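Local coordinates for protein calmodulin, putative (Toxoplasma gondii, PDB 6TJ6) that probably binds calcium through an EF-hand loop, as a calmodulin-like protein built from helix-loop-helix units, at residues D27-L30 with A31-C35; S61-L64 with A65-P69. All coordinates share one frame; numbering follows the deposited sequence.

The contacts come in series along the chain, and only contact 2 is a turn at a helix end. Contact 1 spans nearly all of helix 26-34 and the residue just after it; the helix follows a loop whose D16, D18, D20 and E22 bind calcium in this protein, the site being empty in this chain. Contact 2 (61-69) unwinds the end of helix 53-64 and leads to helix 69-78. Their centres are about 14 Å apart, yet they meet: C35 O packs against P69 CG at 3.9 Å. Contact 1 is partly buried in the N-terminal EF-hand, its L28, A31 and I32 turned to strand 22-24 and helix 53-64; contact 2 is the surface connection onward.

Contact 1. Residues D27-L30 with A31-C35; sequences DLVL and AIRSC
A31 opens the second segment by sending its N to D27 O at 2.6 Å, in a nearly straight bond, while its methyl CB lies against L28 O. One residue on, I32 N reaches L28 O at 3.0 Å; the side-chain ends also meet loosely, L28 CD1 to I32 CD1 at 4.3 Å. R33 repeats the i to i+4 pattern through V29 O and adds a side-chain contact. V29 CG1, anti to its own backbone N (chi1 173°), lies over one face of the R33 guanidinium, offset toward its rim and 3.3 Å from NH1. The arginine, extended from CG to NE, runs beside the valine and also packs on an apolar side chain of another protein chain. S34 N closes the series on L30 O with a more bent bond, 142° at the hydrogen. Its OG turns back to A31 O at 2.5 Å, in the carbonyl plane on a lone pair. This is the exiting helix of the first EF-hand, the D27 side chain lying about 6 Å from that of the calcium ligand D18. L30 and S34 touch F15 of helix 7-15, A31 and I32 lie on F56 of helix 53-64, and L28 meets I23 of strand 22-24.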
loop_
_atom_site.group_PDB
_atom_site.type_symbol
_atom_site.label_atom_id
_atom_site.label_comp_id
_atom_site.label_asym_id
_atom_site.label_seq_id
_atom_site.Cartn_x
_atom_site.Cartn_y
_atom_site.Cartn_z
ATOM N N ASP A 27 15.002 0.990 7.829
ATOM C CA ASP A 27 14.004 0.837 6.775
ATOM C C ASP A 27 14.588 1.157 5.404
ATOM O O ASP A 27 14.381 0.400 4.448
ATOM C CB ASP A 27 12.786 1.720 7.062
ATOM C CG ASP A 27 12.041 1.296 8.316
ATOM O OD1 ASP A 27 11.930 2.117 9.251
ATOM O OD2 ASP A 27 11.578 0.137 8.372
ATOM N N LEU A 28 15.356 2.250 5.300
ATOM C CA LEU A 28 16.002 2.592 4.035
ATOM C C LEU A 28 16.730 1.387 3.463
ATOM O O LEU A 28 16.357 0.868 2.401
ATOM C CB LEU A 28 16.951 3.777 4.231
ATOM C CG LEU A 28 17.617 4.385 2.991
ATOM C CD1 LEU A 28 16.671 4.417 1.793
ATOM C CD2 LEU A 28 18.124 5.787 3.292
ATOM N N VAL A 29 17.722 0.875 4.197
ATOM C CA VAL A 29 18.453 -0.300 3.728
ATOM C C VAL A 29 17.481 -1.425 3.412
ATOM O O VAL A 29 17.546 -2.042 2.339
ATOM C CB VAL A 29 19.508 -0.731 4.763
ATOM C CG1 VAL A 29 20.146 -2.045 4.351
ATOM C CG2 VAL A 29 20.563 0.351 4.918
ATOM N N LEU A 30 16.519 -1.659 4.308
ATOM C CA LEU A 30 15.533 -2.709 4.080
ATOM C C LEU A 30 14.826 -2.505 2.748
ATOM O O LEU A 30 14.798 -3.413 1.905
ATOM C CB LEU A 30 14.533 -2.750 5.238
ATOM C CG LEU A 30 14.865 -3.741 6.360
ATOM C CD1 LEU A 30 16.355 -3.757 6.686
ATOM C CD2 LEU A 30 14.054 -3.421 7.605
ATOM N N ALA A 31 14.302 -1.297 2.516
ATOM C CA ALA A 31 13.664 -1.008 1.236
ATOM C C ALA A 31 14.573 -1.417 0.088
ATOM O O ALA A 31 14.175 -2.195 -0.790
ATOM C CB ALA A 31 13.306 0.476 1.143
ATOM N N ILE A 32 15.830 -0.969 0.129
ATOM C CA ILE A 32 16.767 -1.312 -0.934
ATOM C C ILE A 32 16.882 -2.824 -1.055
ATOM O O ILE A 32 16.670 -3.398 -2.133
ATOM C CB ILE A 32 18.131 -0.648 -0.681
ATOM C CG1 ILE A 32 17.979 0.874 -0.702
ATOM C CG2 ILE A 32 19.145 -1.096 -1.716
ATOM C CD1 ILE A 32 19.218 1.632 -0.265
ATOM N N ARG A 33 17.148 -3.500 0.067
ATOM C CA ARG A 33 17.321 -4.944 0.007
ATOM C C ARG A 33 16.043 -5.638 -0.431
ATOM O O ARG A 33 16.101 -6.715 -1.038
ATOM C CB ARG A 33 17.787 -5.483 1.362
ATOM C CG ARG A 33 19.175 -5.012 1.762
ATOM C CD ARG A 33 19.784 -5.896 2.844
ATOM N NE ARG A 33 21.181 -5.553 3.098
ATOM C CZ ARG A 33 21.659 -5.169 4.278
ATOM N NH1 ARG A 33 20.857 -5.092 5.332
ATOM N NH2 ARG A 33 22.945 -4.870 4.403
ATOM N N SER A 34 14.882 -5.028 -0.172
ATOM C CA SER A 34 13.635 -5.669 -0.570
ATOM C C SER A 34 13.502 -5.769 -2.083
ATOM O O SER A 34 12.740 -6.612 -2.570
ATOM C CB SER A 34 12.436 -4.919 0.014
ATOM O OG SER A 34 12.169 -3.727 -0.705
ATOM N N CYS A 35 14.232 -4.947 -2.834
ATOM C CA CYS A 35 14.214 -5.029 -4.288
ATOM C C CYS A 35 15.311 -5.933 -4.834
ATOM O O CYS A 35 15.542 -5.945 -6.049
ATOM C CB CYS A 35 14.329 -3.628 -4.892
ATOM S SG CYS A 35 12.985 -2.516 -4.402
#

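Contact 2. Residues S61-L64 with A65-P69; sequences SKKL and ASYNP
K63 bends at chi2 (58°) and brings CE obliquely to the Y67 ring, 3.8 Å from CD2, while the tyrosine CB sits 3.3 Å from K63 O. Next along the chain, L64 CD2 packs against P69 CG at 3.6 Å, the two side chains crossing at about a right angle. The backbone that positions these side chains leaves the helix here. A65 N still bonds to S61 O, but at 3.2 Å and with a bent 136° angle; S66 N turns to K63 O at 3.0 Å, a shorter i to i+3 link whose donor stands above the carbonyl plane. Y67 N adds a weak bond to L64 O, and L64 CA makes a CH...O contact with Y67 O. A water accepts a hydrogen bond from K63 NZ and also bonds S66 OG, bridging the two side chains. Farther out, a salt bridge to E43 holds the lysine end, and Y67 OH is bonded to S38 N. N68 is the N-cap of the next helix, its OD1 weakly bonded to E70 N. The turn thus joins helix 53-64 to helix 69-78 at the surface, with K63, L64 and Y67 all resting on V37 of a loop between helices 26-34 and 41-46.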
loop_
_atom_site.group_PDB
_atom_site.type_symbol
_atom_site.label_atom_id
_atom_site.label_comp_id
_atom_site.label_asym_id
_atom_site.label_seq_id
_atom_site.Cartn_x
_atom_site.Cartn_y
_atom_site.Cartn_z
ATOM N N SER A 61 17.347 3.883 -9.393
ATOM C CA SER A 61 17.523 3.885 -10.840
ATOM C C SER A 61 18.997 3.883 -11.217
ATOM O O SER A 61 19.409 3.148 -12.121
ATOM C CB SER A 61 16.808 5.093 -11.457
ATOM O OG SER A 61 15.405 4.997 -11.288
ATOM N N LYS A 62 19.814 4.670 -10.514
ATOM C CA LYS A 62 21.241 4.677 -10.811
ATOM C C LYS A 62 21.915 3.382 -10.370
ATOM O O LYS A 62 22.874 2.936 -11.012
ATOM C CB LYS A 62 21.897 5.895 -10.157
ATOM C CG LYS A 62 21.392 7.218 -10.727
ATOM C CD LYS A 62 21.615 8.388 -9.780
ATOM C CE LYS A 62 23.044 8.895 -9.832
ATOM N NZ LYS A 62 23.222 10.089 -8.960
ATOM N N LYS A 63 21.423 2.757 -9.295
ATOM C CA LYS A 63 21.993 1.486 -8.853
ATOM C C LYS A 63 21.671 0.365 -9.836
ATOM O O LYS A 63 22.567 -0.368 -10.270
ATOM C CB LYS A 63 21.481 1.139 -7.453
ATOM C CG LYS A 63 22.001 -0.176 -6.901
ATOM C CD LYS A 63 23.518 -0.185 -6.837
ATOM C CE LYS A 63 24.021 -1.380 -6.056
ATOM N NZ LYS A 63 25.505 -1.450 -6.007
ATOM N N LEU A 64 20.394 0.212 -10.190
ATOM C CA LEU A 64 19.976 -0.850 -11.099
ATOM C C LEU A 64 20.602 -0.717 -12.480
ATOM O O LEU A 64 20.684 -1.711 -13.211
ATOM C CB LEU A 64 18.452 -0.857 -11.213
ATOM C CG LEU A 64 17.717 -1.287 -9.942
ATOM C CD1 LEU A 64 16.212 -1.115 -10.086
ATOM C CD2 LEU A 64 18.064 -2.726 -9.608
ATOM N N ALA A 65 21.040 0.486 -12.854
ATOM C CA ALA A 65 21.703 0.673 -14.137
ATOM C C ALA A 65 23.036 -0.057 -14.210
ATOM O O ALA A 65 23.550 -0.278 -15.311
ATOM C CB ALA A 65 21.907 2.163 -14.406
ATOM N N SER A 66 23.610 -0.434 -13.068
ATOM C CA SER A 66 24.873 -1.158 -13.032
ATOM C C SER A 66 24.796 -2.450 -12.232
ATOM O O SER A 66 25.825 -3.114 -12.055
ATOM C CB SER A 66 25.979 -0.267 -12.453
ATOM O OG SER A 66 25.745 -0.001 -11.080
ATOM N N TYR A 67 23.613 -2.832 -11.756
ATOM C CA TYR A 67 23.449 -3.957 -10.839
ATOM C C TYR A 67 22.174 -4.694 -11.217
ATOM O O TYR A 67 21.082 -4.127 -11.115
ATOM C CB TYR A 67 23.385 -3.458 -9.390
ATOM C CG TYR A 67 23.329 -4.521 -8.306
ATOM C CD1 TYR A 67 22.138 -5.166 -7.994
ATOM C CD2 TYR A 67 24.457 -4.837 -7.563
ATOM C CE1 TYR A 67 22.084 -6.120 -6.994
ATOM C CE2 TYR A 67 24.412 -5.785 -6.562
ATOM C CZ TYR A 67 23.224 -6.422 -6.281
ATOM O OH TYR A 67 23.177 -7.367 -5.285
ATOM N N ASN A 68 22.308 -5.945 -11.658
ATOM C CA ASN A 68 21.149 -6.744 -12.023
ATOM C C ASN A 68 20.771 -7.643 -10.856
ATOM O O ASN A 68 21.520 -8.582 -10.544
ATOM C CB ASN A 68 21.433 -7.578 -13.272
ATOM C CG ASN A 68 20.202 -8.313 -13.779
ATOM O OD1 ASN A 68 19.108 -8.179 -13.229
ATOM N ND2 ASN A 68 20.376 -9.086 -14.844
ATOM N N PRO A 69 19.635 -7.404 -10.192
ATOM C CA PRO A 69 19.276 -8.231 -9.023
ATOM C C PRO A 69 19.208 -9.722 -9.303
ATOM O O PRO A 69 19.709 -10.518 -8.500
ATOM C CB PRO A 69 17.907 -7.665 -8.621
ATOM C CG PRO A 69 17.935 -6.256 -9.088
ATOM C CD PRO A 69 18.709 -6.275 -10.377
HETATM O O HOH W 1 26.710 -1.694 -8.728
#